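Local coordinates for putative molybdenum carrier protein (Syntrophus aciditrophicus SB, PDB 3IMK) that is of uncharacterised function but may carry molybdenum or bind a small ligand, as a member of the circularly permuted YpsA-like SLOG proteins, at residues K69-S81 and W123-P137. Numbering follows the deposited sequence.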
# COMPACT_ATOMS: atom_id res chain seq x y z
N LYS A 69 10.83 5.71 -2.47
CA LYS A 69 10.55 5.78 -3.94
C LYS A 69 9.05 5.52 -4.22
O LYS A 69 8.46 6.21 -5.06
CB LYS A 69 11.46 4.79 -4.72
CG LYS A 69 11.42 4.99 -6.26
CD LYS A 69 12.30 6.17 -6.66
CE LYS A 69 12.30 6.36 -8.17
NZ LYS A 69 13.22 7.50 -8.60
N ASN A 70 8.46 4.55 -3.52
CA ASN A 70 7.01 4.30 -3.75
C ASN A 70 6.13 5.47 -3.30
O ASN A 70 5.14 5.78 -3.94
CB ASN A 70 6.58 2.98 -3.14
CG ASN A 70 7.19 1.80 -3.87
OD1 ASN A 70 7.28 1.81 -5.10
ND2 ASN A 70 7.65 0.80 -3.10
N VAL A 71 6.53 6.16 -2.24
CA VAL A 71 5.82 7.38 -1.81
C VAL A 71 5.93 8.47 -2.87
O VAL A 71 4.95 9.19 -3.14
CB VAL A 71 6.34 7.88 -0.41
CG1 VAL A 71 5.83 9.30 -0.05
CG2 VAL A 71 5.97 6.89 0.72
N LEU A 72 7.11 8.61 -3.45
CA LEU A 72 7.37 9.68 -4.41
C LEU A 72 6.72 9.38 -5.76
O LEU A 72 6.34 10.32 -6.47
CB LEU A 72 8.86 9.91 -4.59
CG LEU A 72 9.53 10.64 -3.46
CD1 LEU A 72 11.08 10.53 -3.54
CD2 LEU A 72 9.12 12.11 -3.45
N ASP A 73 6.64 8.10 -6.15
CA ASP A 73 6.21 7.75 -7.49
C ASP A 73 4.72 7.29 -7.51
O ASP A 73 4.37 6.36 -8.26
CB ASP A 73 7.12 6.63 -7.99
CG ASP A 73 7.22 6.52 -9.50
OD1 ASP A 73 6.74 7.43 -10.22
OD2 ASP A 73 7.78 5.50 -9.99
N SER A 74 3.88 7.94 -6.70
CA SER A 74 2.44 7.71 -6.67
C SER A 74 1.73 8.98 -6.34
O SER A 74 2.36 9.98 -5.97
CB SER A 74 2.10 6.63 -5.64
OG SER A 74 2.61 6.92 -4.35
N ASP A 75 0.40 8.96 -6.45
CA ASP A 75 -0.40 10.14 -6.13
C ASP A 75 -0.70 10.28 -4.63
O ASP A 75 -0.92 11.41 -4.16
CB ASP A 75 -1.71 10.08 -6.87
CG ASP A 75 -1.57 10.21 -8.36
OD1 ASP A 75 -0.60 10.85 -8.86
OD2 ASP A 75 -2.44 9.64 -9.08
N GLY A 76 -0.68 9.18 -3.90
CA GLY A 76 -0.93 9.17 -2.49
C GLY A 76 -0.58 7.82 -1.94
O GLY A 76 -0.47 6.86 -2.68
N THR A 77 -0.49 7.73 -0.61
CA THR A 77 -0.13 6.51 0.11
C THR A 77 -1.16 6.18 1.19
O THR A 77 -1.48 7.01 2.07
CB THR A 77 1.29 6.66 0.74
OG1 THR A 77 2.29 6.79 -0.29
CG2 THR A 77 1.65 5.46 1.59
N LEU A 78 -1.67 4.96 1.09
CA LEU A 78 -2.58 4.38 2.05
C LEU A 78 -1.74 3.45 2.93
O LEU A 78 -1.09 2.55 2.38
CB LEU A 78 -3.67 3.58 1.35
CG LEU A 78 -4.58 2.70 2.22
CD1 LEU A 78 -5.37 3.55 3.24
CD2 LEU A 78 -5.56 1.94 1.32
N ILE A 79 -1.74 3.63 4.26
CA ILE A 79 -0.97 2.80 5.20
C ILE A 79 -1.99 2.03 6.05
O ILE A 79 -2.85 2.64 6.66
CB ILE A 79 -0.00 3.60 6.11
CG1 ILE A 79 0.85 4.57 5.27
CG2 ILE A 79 0.88 2.60 6.87
CD1 ILE A 79 1.76 5.52 6.06
N ILE A 80 -1.91 0.71 6.07
CA ILE A 80 -2.84 -0.13 6.80
C ILE A 80 -2.08 -0.86 7.92
O ILE A 80 -1.08 -1.50 7.65
CB ILE A 80 -3.51 -1.15 5.83
CG1 ILE A 80 -4.09 -0.44 4.61
CG2 ILE A 80 -4.58 -1.95 6.61
CD1 ILE A 80 -4.44 -1.39 3.42
N SER A 81 -2.61 -0.83 9.15
CA SER A 81 -2.01 -1.50 10.28
C SER A 81 -3.06 -1.94 11.28
O SER A 81 -4.24 -1.58 11.16
CB SER A 81 -1.05 -0.56 11.02
OG SER A 81 -1.74 0.43 11.73
N TRP A 123 -11.19 10.05 0.68
CA TRP A 123 -9.84 10.56 0.56
C TRP A 123 -9.32 10.45 -0.88
O TRP A 123 -8.71 11.37 -1.42
CB TRP A 123 -8.93 9.80 1.56
CG TRP A 123 -7.43 10.01 1.43
CD1 TRP A 123 -6.73 11.08 1.85
CD2 TRP A 123 -6.50 9.08 0.90
NE1 TRP A 123 -5.38 10.88 1.59
CE2 TRP A 123 -5.23 9.65 1.02
CE3 TRP A 123 -6.62 7.80 0.36
CZ2 TRP A 123 -4.09 9.00 0.58
CZ3 TRP A 123 -5.48 7.14 -0.06
CH2 TRP A 123 -4.24 7.76 0.02
N THR A 124 -9.49 9.27 -1.47
CA THR A 124 -9.01 9.07 -2.87
C THR A 124 -9.72 10.01 -3.82
O THR A 124 -9.10 10.62 -4.70
CB THR A 124 -9.12 7.61 -3.37
OG1 THR A 124 -10.45 7.12 -3.23
CG2 THR A 124 -8.12 6.71 -2.67
N VAL A 125 -11.04 10.12 -3.71
CA VAL A 125 -11.79 10.94 -4.68
C VAL A 125 -11.45 12.42 -4.47
O VAL A 125 -11.19 13.17 -5.43
CB VAL A 125 -13.31 10.72 -4.59
CG1 VAL A 125 -14.09 11.79 -5.48
CG2 VAL A 125 -13.62 9.29 -5.00
N SER A 126 -11.44 12.87 -3.21
CA SER A 126 -11.22 14.29 -2.94
C SER A 126 -9.81 14.74 -3.31
O SER A 126 -9.62 15.92 -3.67
CB SER A 126 -11.62 14.65 -1.51
OG SER A 126 -10.79 14.07 -0.57
N HIS A 127 -8.83 13.83 -3.22
CA HIS A 127 -7.45 14.15 -3.57
C HIS A 127 -7.03 13.73 -5.00
O HIS A 127 -5.86 13.84 -5.38
CB HIS A 127 -6.50 13.54 -2.53
CG HIS A 127 -6.60 14.18 -1.19
ND1 HIS A 127 -7.49 13.76 -0.24
CD2 HIS A 127 -5.97 15.26 -0.67
CE1 HIS A 127 -7.39 14.52 0.83
NE2 HIS A 127 -6.47 15.44 0.60
N HIS A 128 -8.01 13.26 -5.78
CA HIS A 128 -7.80 12.77 -7.15
C HIS A 128 -6.67 11.75 -7.26
O HIS A 128 -5.88 11.78 -8.20
CB HIS A 128 -7.62 13.93 -8.14
CG HIS A 128 -8.86 14.72 -8.33
ND1 HIS A 128 -9.79 14.42 -9.30
CD2 HIS A 128 -9.31 15.83 -7.69
CE1 HIS A 128 -10.78 15.29 -9.23
NE2 HIS A 128 -10.52 16.15 -8.27
N ILE A 129 -6.63 10.82 -6.30
CA ILE A 129 -5.59 9.81 -6.25
C ILE A 129 -5.95 8.72 -7.25
O ILE A 129 -6.99 8.08 -7.12
CB ILE A 129 -5.47 9.24 -4.85
CG1 ILE A 129 -4.87 10.32 -3.94
CG2 ILE A 129 -4.56 7.95 -4.86
CD1 ILE A 129 -5.12 10.09 -2.47
N GLN A 130 -5.08 8.51 -8.25
CA GLN A 130 -5.28 7.44 -9.23
C GLN A 130 -4.23 6.34 -9.16
O GLN A 130 -4.55 5.17 -9.35
CB GLN A 130 -5.33 8.07 -10.62
CG GLN A 130 -6.51 9.04 -10.88
CD GLN A 130 -6.67 9.47 -12.35
OE1 GLN A 130 -5.88 9.12 -13.21
NE2 GLN A 130 -7.69 10.23 -12.60
N VAL A 131 -2.97 6.72 -8.93
CA VAL A 131 -1.88 5.79 -8.67
C VAL A 131 -1.71 5.75 -7.16
O VAL A 131 -1.31 6.78 -6.54
CB VAL A 131 -0.58 6.22 -9.35
CG1 VAL A 131 0.54 5.22 -9.01
CG2 VAL A 131 -0.76 6.34 -10.91
N LEU A 132 -2.13 4.63 -6.58
CA LEU A 132 -2.20 4.47 -5.15
C LEU A 132 -1.13 3.55 -4.62
O LEU A 132 -1.10 2.38 -4.99
CB LEU A 132 -3.57 3.92 -4.77
CG LEU A 132 -3.82 3.61 -3.29
CD1 LEU A 132 -3.73 4.87 -2.43
CD2 LEU A 132 -5.22 2.96 -3.12
N ASN A 133 -0.23 4.08 -3.77
CA ASN A 133 0.77 3.27 -3.04
C ASN A 133 0.12 2.74 -1.77
O ASN A 133 -0.55 3.49 -1.07
CB ASN A 133 1.94 4.16 -2.68
CG ASN A 133 3.04 3.45 -1.89
OD1 ASN A 133 3.36 2.29 -2.18
ND2 ASN A 133 3.66 4.15 -0.95
N ILE A 134 0.26 1.44 -1.53
CA ILE A 134 -0.32 0.79 -0.36
C ILE A 134 0.84 0.20 0.41
O ILE A 134 1.67 -0.55 -0.12
CB ILE A 134 -1.37 -0.26 -0.73
CG1 ILE A 134 -2.45 0.40 -1.57
CG2 ILE A 134 -1.93 -0.91 0.58
CD1 ILE A 134 -3.57 -0.55 -2.06
N ALA A 135 0.89 0.50 1.70
CA ALA A 135 1.97 0.11 2.60
C ALA A 135 1.43 -0.40 3.91
O ALA A 135 0.31 -0.15 4.32
CB ALA A 135 2.88 1.36 2.85
N GLY A 136 2.30 -1.08 4.65
CA GLY A 136 1.98 -1.54 5.99
C GLY A 136 2.95 -2.61 6.44
O GLY A 136 3.94 -2.94 5.74
N PRO A 137 2.73 -3.14 7.66
CA PRO A 137 3.72 -4.08 8.22
C PRO A 137 3.91 -5.40 7.44
O PRO A 137 3.02 -5.83 6.68
CB PRO A 137 3.18 -4.42 9.61
CG PRO A 137 2.18 -3.36 9.89
CD PRO A 137 1.66 -2.78 8.61
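Strands 76-81 and 131-135 are parallel neighbours in the six-stranded sheet of this SLOG-family alpha/beta domain, joined through Thr-77 with Asn-133, Leu-78 with Ile-134 and Ile-79 with Ala-135. Each strand follows a helix, and the contact illustrates how a parallel pair can be held by a polar side-chain network on one face and hydrocarbon on the other. The ladder proper runs from Asn-133 N to Gly-76 O, Leu-78 N to Asn-133 O (2.8 Å), Ala-135 N to Leu-78 O and Ile-80 N to Ala-135 O.

Asp-75, just before strand 76-81, ties the chain ahead of strand 131-135 to its own. Its backbone N reaches Val-131 O, while OD2 takes two backbone donors: Gln-130 N in its anti lone pair, and Val-131 N, 3.0 Å away, from above the carboxylate plane in a nearly straight bond (175°). Asn-133 makes a side-chain link of a different kind, within the ladder. Its amide lies alongside Thr-77, a position set by a CG trans to the main-chain N (chi1 179°), and gives ND2 to Thr-77 OG1 (3.0 Å), which sits almost in the amide plane. Asn-133 OD1 rests against Asn-70 CB at 3.4 Å, and Ser-74 OG, bonded to Asn-70 O, touches Asn-133 CB.

On the other face, that of Leu-78 and Ile-134, the side-chain contacts are apolar. Leu-78 CB meets Leu-132 CD1 at 4.0 Å and the Trp-123 six-membered ring at CZ3, while Trp-123 CH2 approaches the backbone oxygen Thr-77 O (3.5 Å). Gly-76 leaves room here for Ile-129 CD1, which lies over one face of the indole, toward its rim.

Strand 10-12 flanks 131-135 and strand 103-107 flanks 76-81, so the pair is interior to the sheet; helix 87-98 packs on the Thr-77 face and helix 145-157 on Ile-80 and Ile-134.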